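Local coordinates for protein DNA photolyase (Agrobacterium tumefaciens, PDB 4U63) that probably repairs cyclobutane pyrimidine dimers in ultraviolet-damaged DNA with light, using a bound FAD and a methenyltetrahydrofolate antenna, at residues W337-V347 and V364-L372; L354-R365 and W386-A394. All blocks are in the same frame, centred on the assembly; numbering follows the deposited sequence. Where two conformers were deposited one is given.

Contact 1 of 2, residues W337-V347 and V364-L372; sequences WTRGMTGYPIV and VRMIVASFL. With FAD (flavin-adenine dinucleotide), chain C.
With CG anti to the backbone N (chi1 179°), Trp-337 sends its indole from the end of helix 331-338 onto helix 362-375, where Leu-372, its own CG likewise anti, meets it at about a right angle. The Leu-372 methyls lie over one indole face: CD2 is 3.8 Å from the centroid of the six-membered ring, a CH-pi contact only 8° off the normal, while Leu-372 CD1 lies closest to Trp-337 CD2, offset toward the rim. At the ring's edge, Trp-337 NE1 donates to Val-368 O at 2.9 Å. The bond is bent, and the donor stands above the carbonyl plane; Leu-372 N, bound to the same oxygen within the helix, arrives from the opposite face, so this buried carbonyl has two donors.

Phe-371 points into the turn between the two helices of 337-347. Its CE1 rests over one face of the Tyr-344 ring, 3.5 Å from Tyr-344 CD1, with the ring planes inclined at 55°, and its CE2 meets Thr-342 CG2 at 3.8 Å. Thr-342 OG1 accepts from Tyr-344 N in an ST turn and also bonds Asp-348, whereas Tyr-344 OH bonds Val-478 O. Val-347 CG2 lies against both Phe-371 CG and Ile-367 CG2, 4.0 Å from each, and Val-347 CG1 packs on Val-368 CG1.

Elsewhere on helix 362-375, Ala-369 CB approaches FAD C7M at 3.9 Å and Met-366 CG approaches C8M. The contact is thus aliphatic and aromatic helix packing behind the flavin pocket, within the all-helical FAD-binding domain of the photolyase family.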
loop_
_atom_site.group_PDB
_atom_site.type_symbol
_atom_site.label_atom_id
_atom_site.label_comp_id
_atom_site.label_asym_id
_atom_site.label_seq_id
_atom_site.Cartn_x
_atom_site.Cartn_y
_atom_site.Cartn_z
ATOM N N TRP A 337 17.676 -13.346 -1.928
ATOM C CA TRP A 337 16.383 -13.052 -1.317
ATOM C C TRP A 337 15.421 -12.380 -2.320
ATOM O O TRP A 337 14.285 -12.853 -2.517
ATOM C CB TRP A 337 16.597 -12.198 -0.049
ATOM C CG TRP A 337 15.340 -11.789 0.674
ATOM C CD1 TRP A 337 14.621 -12.541 1.557
ATOM C CD2 TRP A 337 14.675 -10.525 0.591
ATOM N NE1 TRP A 337 13.538 -11.838 2.009
ATOM C CE2 TRP A 337 13.547 -10.591 1.438
ATOM C CE3 TRP A 337 14.918 -9.342 -0.123
ATOM C CZ2 TRP A 337 12.665 -9.517 1.599
ATOM C CZ3 TRP A 337 14.036 -8.279 0.029
ATOM C CH2 TRP A 337 12.921 -8.373 0.884
ATOM N N THR A 338 15.874 -11.316 -2.984
ATOM C CA THR A 338 15.008 -10.583 -3.934
ATOM C C THR A 338 14.509 -11.474 -5.073
ATOM O O THR A 338 13.421 -11.273 -5.579
ATOM C CB THR A 338 15.687 -9.334 -4.559
ATOM O OG1 THR A 338 16.827 -9.721 -5.356
ATOM C CG2 THR A 338 16.096 -8.318 -3.480
ATOM N N ARG A 339 15.326 -12.450 -5.460
ATOM C CA ARG A 339 15.003 -13.373 -6.553
ATOM C C ARG A 339 14.213 -14.615 -6.138
ATOM O O ARG A 339 13.836 -15.425 -6.998
ATOM C CB ARG A 339 16.296 -13.836 -7.204
ATOM C CG ARG A 339 17.065 -12.722 -7.881
ATOM C CD ARG A 339 18.500 -13.135 -8.115
ATOM N NE ARG A 339 19.237 -12.089 -8.817
ATOM C CZ ARG A 339 20.561 -12.050 -8.955
ATOM N NH1 ARG A 339 21.333 -13.007 -8.439
ATOM N NH2 ARG A 339 21.121 -11.039 -9.612
ATOM N N GLY A 340 13.972 -14.784 -4.843
ATOM C CA GLY A 340 13.368 -15.999 -4.346
ATOM C C GLY A 340 14.229 -17.213 -4.635
ATOM O O GLY A 340 13.727 -18.232 -5.132
ATOM N N MET A 341 15.526 -17.101 -4.339
ATOM C CA MET A 341 16.474 -18.211 -4.477
ATOM C C MET A 341 17.210 -18.483 -3.155
ATOM O O MET A 341 18.421 -18.699 -3.139
ATOM C CB MET A 341 17.480 -17.908 -5.594
ATOM C CG MET A 341 16.854 -17.794 -6.978
ATOM S SD MET A 341 16.240 -19.363 -7.624
ATOM C CE MET A 341 17.767 -20.264 -7.803
ATOM N N THR A 342 16.461 -18.480 -2.053
ATOM C CA THR A 342 17.016 -18.733 -0.733
ATOM C C THR A 342 17.144 -20.223 -0.411
ATOM O O THR A 342 17.897 -20.593 0.486
ATOM C CB THR A 342 16.158 -18.076 0.352
ATOM O OG1 THR A 342 14.874 -18.724 0.419
ATOM C CG2 THR A 342 15.970 -16.585 0.055
ATOM N N GLY A 343 16.397 -21.069 -1.122
ATOM C CA GLY A 343 16.356 -22.508 -0.832
ATOM C C GLY A 343 15.350 -22.876 0.257
ATOM O O GLY A 343 15.247 -24.050 0.627
ATOM N N TYR A 344 14.631 -21.870 0.776
ATOM C CA TYR A 344 13.525 -22.053 1.718
ATOM C C TYR A 344 12.239 -21.824 0.926
ATOM O O TYR A 344 11.907 -20.680 0.602
ATOM C CB TYR A 344 13.636 -21.061 2.887
ATOM C CG TYR A 344 14.738 -21.424 3.851
ATOM C CD1 TYR A 344 16.065 -21.051 3.603
ATOM C CD2 TYR A 344 14.467 -22.162 5.005
ATOM C CE1 TYR A 344 17.085 -21.396 4.480
ATOM C CE2 TYR A 344 15.479 -22.512 5.884
ATOM C CZ TYR A 344 16.787 -22.129 5.622
ATOM O OH TYR A 344 17.782 -22.484 6.506
ATOM N N PRO A 345 11.518 -22.909 0.579
ATOM C CA PRO A 345 10.390 -22.768 -0.366
ATOM C C PRO A 345 9.344 -21.701 -0.043
ATOM O O PRO A 345 8.920 -20.997 -0.937
ATOM C CB PRO A 345 9.778 -24.160 -0.366
ATOM C CG PRO A 345 10.964 -25.045 -0.166
ATOM C CD PRO A 345 11.788 -24.331 0.866
ATOM N N ILE A 346 8.934 -21.577 1.212
ATOM C CA ILE A 346 7.893 -20.594 1.552
ATOM C C ILE A 346 8.380 -19.162 1.300
ATOM O O ILE A 346 7.619 -18.317 0.836
ATOM C CB ILE A 346 7.346 -20.792 2.995
ATOM C CG1 ILE A 346 6.123 -19.911 3.254
ATOM C CG2 ILE A 346 8.403 -20.518 4.056
ATOM C CD1 ILE A 346 4.923 -20.251 2.410
ATOM N N VAL A 347 9.657 -18.913 1.595
ATOM C CA VAL A 347 10.270 -17.603 1.365
ATOM C C VAL A 347 10.333 -17.350 -0.134
ATOM O O VAL A 347 9.921 -16.297 -0.622
ATOM C CB VAL A 347 11.681 -17.530 1.986
ATOM C CG1 VAL A 347 12.405 -16.240 1.591
ATOM C CG2 VAL A 347 11.587 -17.656 3.501
ATOM N N VAL A 364 3.069 -14.224 4.452
ATOM C CA VAL A 364 4.324 -14.479 3.772
ATOM C C VAL A 364 5.206 -13.214 3.797
ATOM O O VAL A 364 6.443 -13.327 3.866
ATOM C CB VAL A 364 4.091 -15.065 2.357
ATOM C CG1 VAL A 364 5.407 -15.442 1.729
ATOM C CG2 VAL A 364 3.194 -16.305 2.441
ATOM N N ARG A 365 4.598 -12.017 3.766
ATOM C CA ARG A 365 5.388 -10.784 3.967
ATOM C C ARG A 365 6.140 -10.829 5.292
ATOM O O ARG A 365 7.321 -10.483 5.352
ATOM C CB ARG A 365 4.533 -9.517 3.911
ATOM C CG ARG A 365 3.901 -9.245 2.572
ATOM C CD ARG A 365 3.371 -7.829 2.441
ATOM N NE ARG A 365 2.330 -7.764 1.423
ATOM C CZ ARG A 365 1.840 -6.661 0.851
ATOM N NH1 ARG A 365 2.298 -5.443 1.142
ATOM N NH2 ARG A 365 0.873 -6.791 -0.049
ATOM N N MET A 366 5.454 -11.255 6.355
ATOM C CA MET A 366 6.093 -11.363 7.666
ATOM C C MET A 366 7.239 -12.386 7.629
ATOM O O MET A 366 8.318 -12.145 8.165
ATOM C CB MET A 366 5.078 -11.758 8.741
ATOM C CG MET A 366 3.977 -10.741 8.978
ATOM S SD MET A 366 2.728 -11.360 10.127
ATOM C CE MET A 366 3.675 -11.349 11.645
ATOM N N ILE A 367 7.000 -13.521 6.980
ATOM C CA ILE A 367 8.010 -14.583 6.879
ATOM C C ILE A 367 9.235 -14.126 6.085
ATOM O O ILE A 367 10.364 -14.359 6.528
ATOM C CB ILE A 367 7.425 -15.880 6.273
ATOM C CG1 ILE A 367 6.380 -16.485 7.232
ATOM C CG2 ILE A 367 8.527 -16.905 6.011
ATOM C CD1 ILE A 367 5.482 -17.522 6.593
ATOM N N VAL A 368 9.027 -13.483 4.929
ATOM C CA VAL A 368 10.171 -13.075 4.100
ATOM C C VAL A 368 10.957 -11.931 4.744
ATOM O O VAL A 368 12.182 -11.866 4.621
ATOM C CB VAL A 368 9.793 -12.720 2.637
ATOM C CG1 VAL A 368 9.056 -13.871 1.970
ATOM C CG2 VAL A 368 9.015 -11.418 2.532
ATOM N N ALA A 369 10.245 -11.046 5.428
ATOM C CA ALA A 369 10.871 -9.923 6.126
ATOM C C ALA A 369 11.742 -10.448 7.260
ATOM O O ALA A 369 12.889 -10.051 7.404
ATOM C CB ALA A 369 9.811 -8.957 6.643
ATOM N N SER A 370 11.197 -11.357 8.056
ATOM C CA SER A 370 11.958 -11.977 9.123
ATOM C C SER A 370 13.168 -12.748 8.580
ATOM O O SER A 370 14.258 -12.699 9.161
ATOM C CB SER A 370 11.065 -12.893 9.964
ATOM O OG SER A 370 11.788 -13.384 11.078
ATOM N N PHE A 371 12.995 -13.451 7.463
ATOM C CA PHE A 371 14.118 -14.168 6.880
ATOM C C PHE A 371 15.279 -13.224 6.522
ATOM O O PHE A 371 16.446 -13.531 6.793
ATOM C CB PHE A 371 13.698 -14.952 5.654
ATOM C CG PHE A 371 14.748 -15.911 5.184
ATOM C CD1 PHE A 371 14.853 -17.168 5.757
ATOM C CD2 PHE A 371 15.652 -15.553 4.190
ATOM C CE1 PHE A 371 15.822 -18.058 5.350
ATOM C CE2 PHE A 371 16.629 -16.447 3.769
ATOM C CZ PHE A 371 16.714 -17.702 4.349
ATOM N N LEU A 372 14.954 -12.080 5.927
ATOM C CA LEU A 372 15.975 -11.099 5.561
ATOM C C LEU A 372 16.718 -10.540 6.775
ATOM O O LEU A 372 17.946 -10.521 6.811
ATOM C CB LEU A 372 15.333 -9.942 4.787
ATOM C CG LEU A 372 16.288 -8.872 4.267
ATOM C CD1 LEU A 372 17.234 -9.474 3.234
ATOM C CD2 LEU A 372 15.521 -7.704 3.684
HETATM P PA FAD C . -6.951 -7.635 3.689
HETATM O O1A FAD C . -6.644 -8.784 4.594
HETATM O O2A FAD C . -8.129 -7.732 2.777
HETATM O O5B FAD C . -7.022 -6.332 4.623
HETATM C C5B FAD C . -7.792 -5.178 4.266
HETATM C C4B FAD C . -6.953 -3.909 4.288
HETATM O O4B FAD C . -6.414 -3.666 5.586
HETATM C C3B FAD C . -5.758 -3.958 3.364
HETATM O O3B FAD C . -6.121 -3.703 1.997
HETATM C C2B FAD C . -4.855 -2.907 3.971
HETATM O O2B FAD C . -5.223 -1.590 3.555
HETATM C C1B FAD C . -5.123 -3.050 5.448
HETATM N N9A FAD C . -4.149 -3.909 6.158
HETATM C C8A FAD C . -4.263 -5.233 6.363
HETATM N N7A FAD C . -3.220 -5.709 7.074
HETATM C C5A FAD C . -2.415 -4.662 7.356
HETATM C C6A FAD C . -1.146 -4.487 8.067
HETATM N N6A FAD C . -0.535 -5.546 8.635
HETATM N N1A FAD C . -0.633 -3.237 8.119
HETATM C C2A FAD C . -1.249 -2.181 7.537
HETATM N N3A FAD C . -2.418 -2.284 6.872
HETATM C C4A FAD C . -3.028 -3.480 6.752
HETATM N N1 FAD C . 0.261 -2.939 3.351
HETATM C C2 FAD C . 0.104 -1.919 2.477
HETATM O O2 FAD C . -1.064 -1.519 2.269
HETATM N N3 FAD C . 1.159 -1.342 1.850
HETATM C C4 FAD C . 2.436 -1.751 2.062
HETATM O O4 FAD C . 3.413 -1.201 1.490
HETATM C C4X FAD C . 2.678 -2.868 2.997
HETATM N N5 FAD C . 3.921 -3.370 3.258
HETATM C C5X FAD C . 4.093 -4.389 4.150
HETATM C C6 FAD C . 5.359 -4.881 4.440
HETATM C C7 FAD C . 5.545 -5.933 5.342
HETATM C C7M FAD C . 6.931 -6.456 5.643
HETATM C C8 FAD C . 4.373 -6.548 6.004
HETATM C C8M FAD C . 4.513 -7.684 6.994
HETATM C C9 FAD C . 3.122 -6.068 5.722
HETATM C C9A FAD C . 2.913 -5.014 4.828
HETATM N N10 FAD C . 1.605 -4.527 4.535
HETATM C C10 FAD C . 1.472 -3.455 3.635
HETATM C "C1'" FAD C . 0.406 -5.042 5.209
HETATM C "C2'" FAD C . -0.378 -6.181 4.595
HETATM O "O2'" FAD C . 0.504 -7.281 4.344
HETATM C "C3'" FAD C . -1.115 -5.761 3.339
HETATM O "O3'" FAD C . -1.938 -4.626 3.589
HETATM C "C4'" FAD C . -1.975 -6.928 2.856
HETATM O "O4'" FAD C . -1.124 -7.977 2.400
HETATM C "C5'" FAD C . -2.876 -6.459 1.732
HETATM O "O5'" FAD C . -3.705 -7.520 1.232
HETATM P P FAD C . -5.300 -7.340 1.286
HETATM O O1P FAD C . -5.918 -8.530 0.639
HETATM O O2P FAD C . -5.696 -6.008 0.714
HETATM O O3P FAD C . -5.581 -7.343 2.868
#

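Contact 2 of 2, residues L354-R365 and W386-A394. With FAD (flavin-adenine dinucleotide), chain C.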
loop_
_atom_site.group_PDB
_atom_site.type_symbol
_atom_site.label_atom_id
_atom_site.label_comp_id
_atom_site.label_asym_id
_atom_site.label_seq_id
_atom_site.Cartn_x
_atom_site.Cartn_y
_atom_site.Cartn_z
ATOM N N LEU A 354 5.563 -11.897 -5.391
ATOM C CA LEU A 354 5.786 -10.463 -5.455
ATOM C C LEU A 354 6.284 -10.031 -6.835
ATOM O O LEU A 354 5.750 -9.088 -7.436
ATOM C CB LEU A 354 6.794 -10.062 -4.375
ATOM C CG LEU A 354 7.272 -8.617 -4.292
ATOM C CD1 LEU A 354 6.111 -7.647 -4.143
ATOM C CD2 LEU A 354 8.245 -8.480 -3.132
ATOM N N TRP A 355 7.291 -10.723 -7.342
ATOM C CA TRP A 355 7.840 -10.407 -8.658
ATOM C C TRP A 355 6.791 -10.549 -9.767
ATOM O O TRP A 355 6.728 -9.708 -10.670
ATOM C CB TRP A 355 9.041 -11.299 -8.966
ATOM C CG TRP A 355 9.862 -10.838 -10.106
ATOM C CD1 TRP A 355 10.031 -11.470 -11.300
ATOM C CD2 TRP A 355 10.647 -9.642 -10.169
ATOM N NE1 TRP A 355 10.865 -10.745 -12.105
ATOM C CE2 TRP A 355 11.261 -9.617 -11.435
ATOM C CE3 TRP A 355 10.887 -8.589 -9.278
ATOM C CZ2 TRP A 355 12.111 -8.578 -11.832
ATOM C CZ3 TRP A 355 11.733 -7.552 -9.677
ATOM C CH2 TRP A 355 12.330 -7.557 -10.938
ATOM N N GLN A 356 5.964 -11.592 -9.688
ATOM C CA GLN A 356 4.990 -11.892 -10.746
ATOM C C GLN A 356 3.739 -11.024 -10.712
ATOM O O GLN A 356 3.265 -10.593 -11.759
ATOM C CB GLN A 356 4.559 -13.358 -10.676
ATOM C CG GLN A 356 3.738 -13.799 -11.877
ATOM C CD GLN A 356 3.249 -15.233 -11.780
ATOM O OE1 GLN A 356 3.513 -15.935 -10.800
ATOM N NE2 GLN A 356 2.528 -15.676 -12.810
ATOM N N HIS A 357 3.197 -10.793 -9.513
ATOM C CA HIS A 357 1.893 -10.143 -9.353
ATOM C C HIS A 357 1.895 -8.780 -8.643
ATOM O O HIS A 357 0.844 -8.142 -8.524
ATOM C CB HIS A 357 0.954 -11.089 -8.600
ATOM C CG HIS A 357 0.603 -12.326 -9.366
ATOM N ND1 HIS A 357 0.440 -13.554 -8.761
ATOM C CD2 HIS A 357 0.393 -12.528 -10.688
ATOM C CE1 HIS A 357 0.134 -14.453 -9.671
ATOM N NE2 HIS A 357 0.106 -13.862 -10.854
ATOM N N GLY A 358 3.052 -8.335 -8.171
ATOM C CA GLY A 358 3.143 -7.046 -7.507
ATOM C C GLY A 358 2.530 -7.009 -6.127
ATOM O O GLY A 358 2.221 -5.936 -5.619
ATOM N N THR A 359 2.364 -8.175 -5.512
ATOM C CA THR A 359 1.818 -8.261 -4.170
ATOM C C THR A 359 2.285 -9.545 -3.507
ATOM O O THR A 359 2.837 -10.419 -4.155
ATOM C CB THR A 359 0.277 -8.183 -4.176
ATOM O OG1 THR A 359 -0.196 -7.956 -2.850
ATOM C CG2 THR A 359 -0.354 -9.454 -4.757
ATOM N N MET A 360 2.045 -9.650 -2.208
ATOM C CA MET A 360 2.407 -10.839 -1.466
ATOM C C MET A 360 1.422 -11.019 -0.331
ATOM O O MET A 360 0.999 -10.038 0.297
ATOM C CB MET A 360 3.837 -10.720 -0.931
ATOM C CG MET A 360 4.414 -12.019 -0.371
ATOM S SD MET A 360 5.989 -11.834 0.479
ATOM C CE MET A 360 6.928 -10.897 -0.734
ATOM N N HIS A 361 1.053 -12.266 -0.064
ATOM C CA HIS A 361 0.166 -12.562 1.073
ATOM C C HIS A 361 0.794 -12.034 2.368
ATOM O O HIS A 361 1.994 -12.180 2.568
ATOM C CB HIS A 361 -0.064 -14.062 1.170
ATOM C CG HIS A 361 -1.102 -14.440 2.167
ATOM N ND1 HIS A 361 -0.808 -14.639 3.491
ATOM C CD2 HIS A 361 -2.434 -14.650 2.038
ATOM C CE1 HIS A 361 -1.909 -14.967 4.141
ATOM N NE2 HIS A 361 -2.912 -14.977 3.282
ATOM N N ASN A 362 -0.012 -11.433 3.250
ATOM C CA ASN A 362 0.537 -10.805 4.467
ATOM C C ASN A 362 1.368 -11.727 5.363
ATOM O O ASN A 362 2.426 -11.329 5.870
ATOM C CB ASN A 362 -0.549 -10.172 5.335
ATOM C CG ASN A 362 0.032 -9.566 6.622
ATOM O OD1 ASN A 362 0.697 -8.532 6.584
ATOM N ND2 ASN A 362 -0.188 -10.234 7.757
ATOM N N ARG A 363 0.875 -12.933 5.595
ATOM C CA ARG A 363 1.632 -13.915 6.376
ATOM C C ARG A 363 3.016 -14.138 5.775
ATOM O O ARG A 363 4.011 -14.206 6.488
ATOM C CB ARG A 363 0.874 -15.237 6.503
ATOM C CG ARG A 363 1.628 -16.361 7.209
ATOM C CD ARG A 363 2.161 -15.984 8.582
ATOM N NE ARG A 363 1.103 -15.636 9.523
ATOM C CZ ARG A 363 1.300 -15.382 10.817
ATOM N NH1 ARG A 363 2.526 -15.427 11.345
ATOM N NH2 ARG A 363 0.265 -15.074 11.595
ATOM N N VAL A 364 3.069 -14.224 4.452
ATOM C CA VAL A 364 4.324 -14.479 3.772
ATOM C C VAL A 364 5.206 -13.214 3.797
ATOM O O VAL A 364 6.443 -13.327 3.866
ATOM C CB VAL A 364 4.091 -15.065 2.357
ATOM C CG1 VAL A 364 5.407 -15.442 1.729
ATOM C CG2 VAL A 364 3.194 -16.305 2.441
ATOM N N ARG A 365 4.598 -12.017 3.766
ATOM C CA ARG A 365 5.388 -10.784 3.967
ATOM C C ARG A 365 6.140 -10.829 5.292
ATOM O O ARG A 365 7.321 -10.483 5.352
ATOM C CB ARG A 365 4.533 -9.517 3.911
ATOM C CG ARG A 365 3.901 -9.245 2.572
ATOM C CD ARG A 365 3.371 -7.829 2.441
ATOM N NE ARG A 365 2.330 -7.764 1.423
ATOM C CZ ARG A 365 1.840 -6.661 0.851
ATOM N NH1 ARG A 365 2.298 -5.443 1.142
ATOM N NH2 ARG A 365 0.873 -6.791 -0.049
ATOM N N TRP A 386 13.157 -2.598 -1.344
ATOM C CA TRP A 386 12.786 -3.592 -2.364
ATOM C C TRP A 386 11.261 -3.645 -2.505
ATOM O O TRP A 386 10.731 -3.612 -3.612
ATOM C CB TRP A 386 13.324 -4.989 -2.030
ATOM C CG TRP A 386 12.917 -6.015 -3.064
ATOM C CD1 TRP A 386 11.956 -6.988 -2.935
ATOM C CD2 TRP A 386 13.430 -6.140 -4.394
ATOM N NE1 TRP A 386 11.857 -7.713 -4.101
ATOM C CE2 TRP A 386 12.748 -7.216 -5.011
ATOM C CE3 TRP A 386 14.402 -5.455 -5.120
ATOM C CZ2 TRP A 386 13.011 -7.618 -6.327
ATOM C CZ3 TRP A 386 14.672 -5.865 -6.438
ATOM C CH2 TRP A 386 13.977 -6.931 -7.018
ATOM N N PHE A 387 10.567 -3.688 -1.366
ATOM C CA PHE A 387 9.100 -3.684 -1.357
ATOM C C PHE A 387 8.540 -2.414 -1.992
ATOM O O PHE A 387 7.554 -2.463 -2.709
ATOM C CB PHE A 387 8.564 -3.826 0.074
ATOM C CG PHE A 387 8.412 -5.255 0.550
ATOM C CD1 PHE A 387 9.194 -6.299 0.041
ATOM C CD2 PHE A 387 7.482 -5.555 1.535
ATOM C CE1 PHE A 387 9.037 -7.596 0.507
ATOM C CE2 PHE A 387 7.325 -6.855 1.999
ATOM C CZ PHE A 387 8.097 -7.877 1.488
ATOM N N ARG A 388 9.170 -1.277 -1.717
ATOM C CA ARG A 388 8.771 -0.000 -2.320
ATOM C C ARG A 388 8.766 -0.043 -3.847
ATOM O O ARG A 388 7.925 0.594 -4.477
ATOM C CB ARG A 388 9.682 1.146 -1.850
ATOM C CG ARG A 388 9.022 2.111 -0.884
ATOM C CD ARG A 388 10.029 3.038 -0.200
ATOM N NE ARG A 388 11.114 3.466 -1.089
ATOM C CZ ARG A 388 12.351 3.788 -0.693
ATOM N NH1 ARG A 388 12.708 3.736 0.596
ATOM N NH2 ARG A 388 13.253 4.162 -1.602
ATOM N N ASP A 389 9.708 -0.784 -4.432
ATOM C CA ASP A 389 9.837 -0.865 -5.889
ATOM C C ASP A 389 8.935 -1.915 -6.525
ATOM O O ASP A 389 8.663 -1.844 -7.740
ATOM C CB ASP A 389 11.293 -1.149 -6.285
ATOM C CG ASP A 389 11.577 -0.848 -7.766
ATOM O OD1 ASP A 389 11.110 0.186 -8.302
ATOM O OD2 ASP A 389 12.282 -1.642 -8.403
ATOM N N THR A 390 8.476 -2.884 -5.730
ATOM C CA THR A 390 7.811 -4.076 -6.281
ATOM C C THR A 390 6.340 -4.264 -5.905
ATOM O O THR A 390 5.636 -5.024 -6.569
ATOM C CB THR A 390 8.572 -5.348 -5.879
ATOM O OG1 THR A 390 8.754 -5.368 -4.458
ATOM C CG2 THR A 390 9.935 -5.393 -6.564
ATOM N N LEU A 391 5.892 -3.593 -4.849
ATOM C CA LEU A 391 4.490 -3.651 -4.430
ATOM C C LEU A 391 3.637 -2.624 -5.140
ATOM O O LEU A 391 3.943 -1.439 -5.104
ATOM C CB LEU A 391 4.356 -3.385 -2.933
ATOM C CG LEU A 391 4.876 -4.439 -1.945
ATOM C CD1 LEU A 391 4.885 -3.866 -0.528
ATOM C CD2 LEU A 391 4.026 -5.703 -2.008
ATOM N N VAL A 392 2.545 -3.074 -5.770
ATOM C CA VAL A 392 1.541 -2.129 -6.261
ATOM C C VAL A 392 0.896 -1.346 -5.095
ATOM O O VAL A 392 0.449 -0.219 -5.298
ATOM C CB VAL A 392 0.461 -2.764 -7.167
ATOM C CG1 VAL A 392 1.080 -3.196 -8.501
ATOM C CG2 VAL A 392 -0.270 -3.920 -6.496
ATOM N N ASP A 393 0.875 -1.936 -3.897
ATOM C CA ASP A 393 0.278 -1.290 -2.703
ATOM C C ASP A 393 1.266 -0.554 -1.812
ATOM O O ASP A 393 0.891 -0.134 -0.706
ATOM C CB ASP A 393 -0.582 -2.288 -1.868
ATOM C CG ASP A 393 0.237 -3.377 -1.152
ATOM O OD1 ASP A 393 1.470 -3.254 -0.948
ATOM O OD2 ASP A 393 -0.380 -4.395 -0.784
ATOM N N ALA A 394 2.508 -0.365 -2.283
ATOM C CA ALA A 394 3.524 0.292 -1.471
ATOM C C ALA A 394 2.963 1.547 -0.822
ATOM O O ALA A 394 2.453 2.443 -1.509
ATOM C CB ALA A 394 4.751 0.627 -2.297
HETATM P PA FAD C . -6.951 -7.635 3.689
HETATM O O1A FAD C . -6.644 -8.784 4.594
HETATM O O2A FAD C . -8.129 -7.732 2.777
HETATM O O5B FAD C . -7.022 -6.332 4.623
HETATM C C5B FAD C . -7.792 -5.178 4.266
HETATM C C4B FAD C . -6.953 -3.909 4.288
HETATM O O4B FAD C . -6.414 -3.666 5.586
HETATM C C3B FAD C . -5.758 -3.958 3.364
HETATM O O3B FAD C . -6.121 -3.703 1.997
HETATM C C2B FAD C . -4.855 -2.907 3.971
HETATM O O2B FAD C . -5.223 -1.590 3.555
HETATM C C1B FAD C . -5.123 -3.050 5.448
HETATM N N9A FAD C . -4.149 -3.909 6.158
HETATM C C8A FAD C . -4.263 -5.233 6.363
HETATM N N7A FAD C . -3.220 -5.709 7.074
HETATM C C5A FAD C . -2.415 -4.662 7.356
HETATM C C6A FAD C . -1.146 -4.487 8.067
HETATM N N6A FAD C . -0.535 -5.546 8.635
HETATM N N1A FAD C . -0.633 -3.237 8.119
HETATM C C2A FAD C . -1.249 -2.181 7.537
HETATM N N3A FAD C . -2.418 -2.284 6.872
HETATM C C4A FAD C . -3.028 -3.480 6.752
HETATM N N1 FAD C . 0.261 -2.939 3.351
HETATM C C2 FAD C . 0.104 -1.919 2.477
HETATM O O2 FAD C . -1.064 -1.519 2.269
HETATM N N3 FAD C . 1.159 -1.342 1.850
HETATM C C4 FAD C . 2.436 -1.751 2.062
HETATM O O4 FAD C . 3.413 -1.201 1.490
HETATM C C4X FAD C . 2.678 -2.868 2.997
HETATM N N5 FAD C . 3.921 -3.370 3.258
HETATM C C5X FAD C . 4.093 -4.389 4.150
HETATM C C6 FAD C . 5.359 -4.881 4.440
HETATM C C7 FAD C . 5.545 -5.933 5.342
HETATM C C7M FAD C . 6.931 -6.456 5.643
HETATM C C8 FAD C . 4.373 -6.548 6.004
HETATM C C8M FAD C . 4.513 -7.684 6.994
HETATM C C9 FAD C . 3.122 -6.068 5.722
HETATM C C9A FAD C . 2.913 -5.014 4.828
HETATM N N10 FAD C . 1.605 -4.527 4.535
HETATM C C10 FAD C . 1.472 -3.455 3.635
HETATM C "C1'" FAD C . 0.406 -5.042 5.209
HETATM C "C2'" FAD C . -0.378 -6.181 4.595
HETATM O "O2'" FAD C . 0.504 -7.281 4.344
HETATM C "C3'" FAD C . -1.115 -5.761 3.339
HETATM O "O3'" FAD C . -1.938 -4.626 3.589
HETATM C "C4'" FAD C . -1.975 -6.928 2.856
HETATM O "O4'" FAD C . -1.124 -7.977 2.400
HETATM C "C5'" FAD C . -2.876 -6.459 1.732
HETATM O "O5'" FAD C . -3.705 -7.520 1.232
HETATM P P FAD C . -5.300 -7.340 1.286
HETATM O O1P FAD C . -5.918 -8.530 0.639
HETATM O O2P FAD C . -5.696 -6.008 0.714
HETATM O O3P FAD C . -5.581 -7.343 2.868
#
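Four N-H···O bonds to two partners hold the Arg-365 guanidinium: end-on, NH1 and NH2 reach separate oxygens of Asp-393, and side-on, NE and NH2 share Met-360 O. The salt bridge is 2.8 Å from NH2 to Asp-393 OD2, both carboxylate oxygens using their syn lone pairs although the guanidinium and carboxylate planes are 37° apart; OD2 also bonds Ser-261 OG. Met-360 O lies 2.9 Å from Arg-365 NE and 3.3 Å from NH2. These near-planar bonds fix the group's rotation, while Leu-391 CD2 and the FAD ribityl oxygens sandwich its faces; NH1 lies 3.2 Å from FAD C4X. Asp-393 O accepts from FAD N3 at 2.8 Å, and Asn-362 OD1 from O2'.

Farther along, Gly-358 O accepts from Val-392 N at 2.9 Å, and Leu-354, its CG anti to the backbone N (chi1 176°), puts CD2 against Thr-390 OG1 and Phe-387 CE1. The six-membered rings of Trp-355 and Trp-386 meet rim to rim, planes 10° apart.

Leu-354 O, Asp-389 O and Thr-390 O bond the folate. The contact joins helices 345-357 and 362-375, and loop 358-361 between them, to the end of helix 380-390 and its following type I turn, with Trp-403 of helix 398-407 edge-to-face with Phe-387.

Overall arrangement
Contacts 1 and 2 have centres 12 Å apart and share Val-364 and Arg-365. Their segments alternate along the chain, and both use helices 345-357 and 362-375. They meet directly: Trp-337 CZ3 lies 3.8 Å from Trp-386 CD1, Thr-338 CG2 lies 3.6 Å from Trp-386 CD2, and Val-368 CG2 packs on Met-360 SD at 3.7 Å. Both touch FAD: Met-366 and Ala-369 of contact 1 meet the flavin's dimethyl end, Phe-387 of contact 2 lies alongside it, and the shared Arg-365 reaches the ring system and ribityl chain. The side chain of Trp-355 in contact 2 is about 3 Å from the bound MHF, the antenna folate. The side chain of Trp-337 in contact 1 is about 12 Å from the bound MHF.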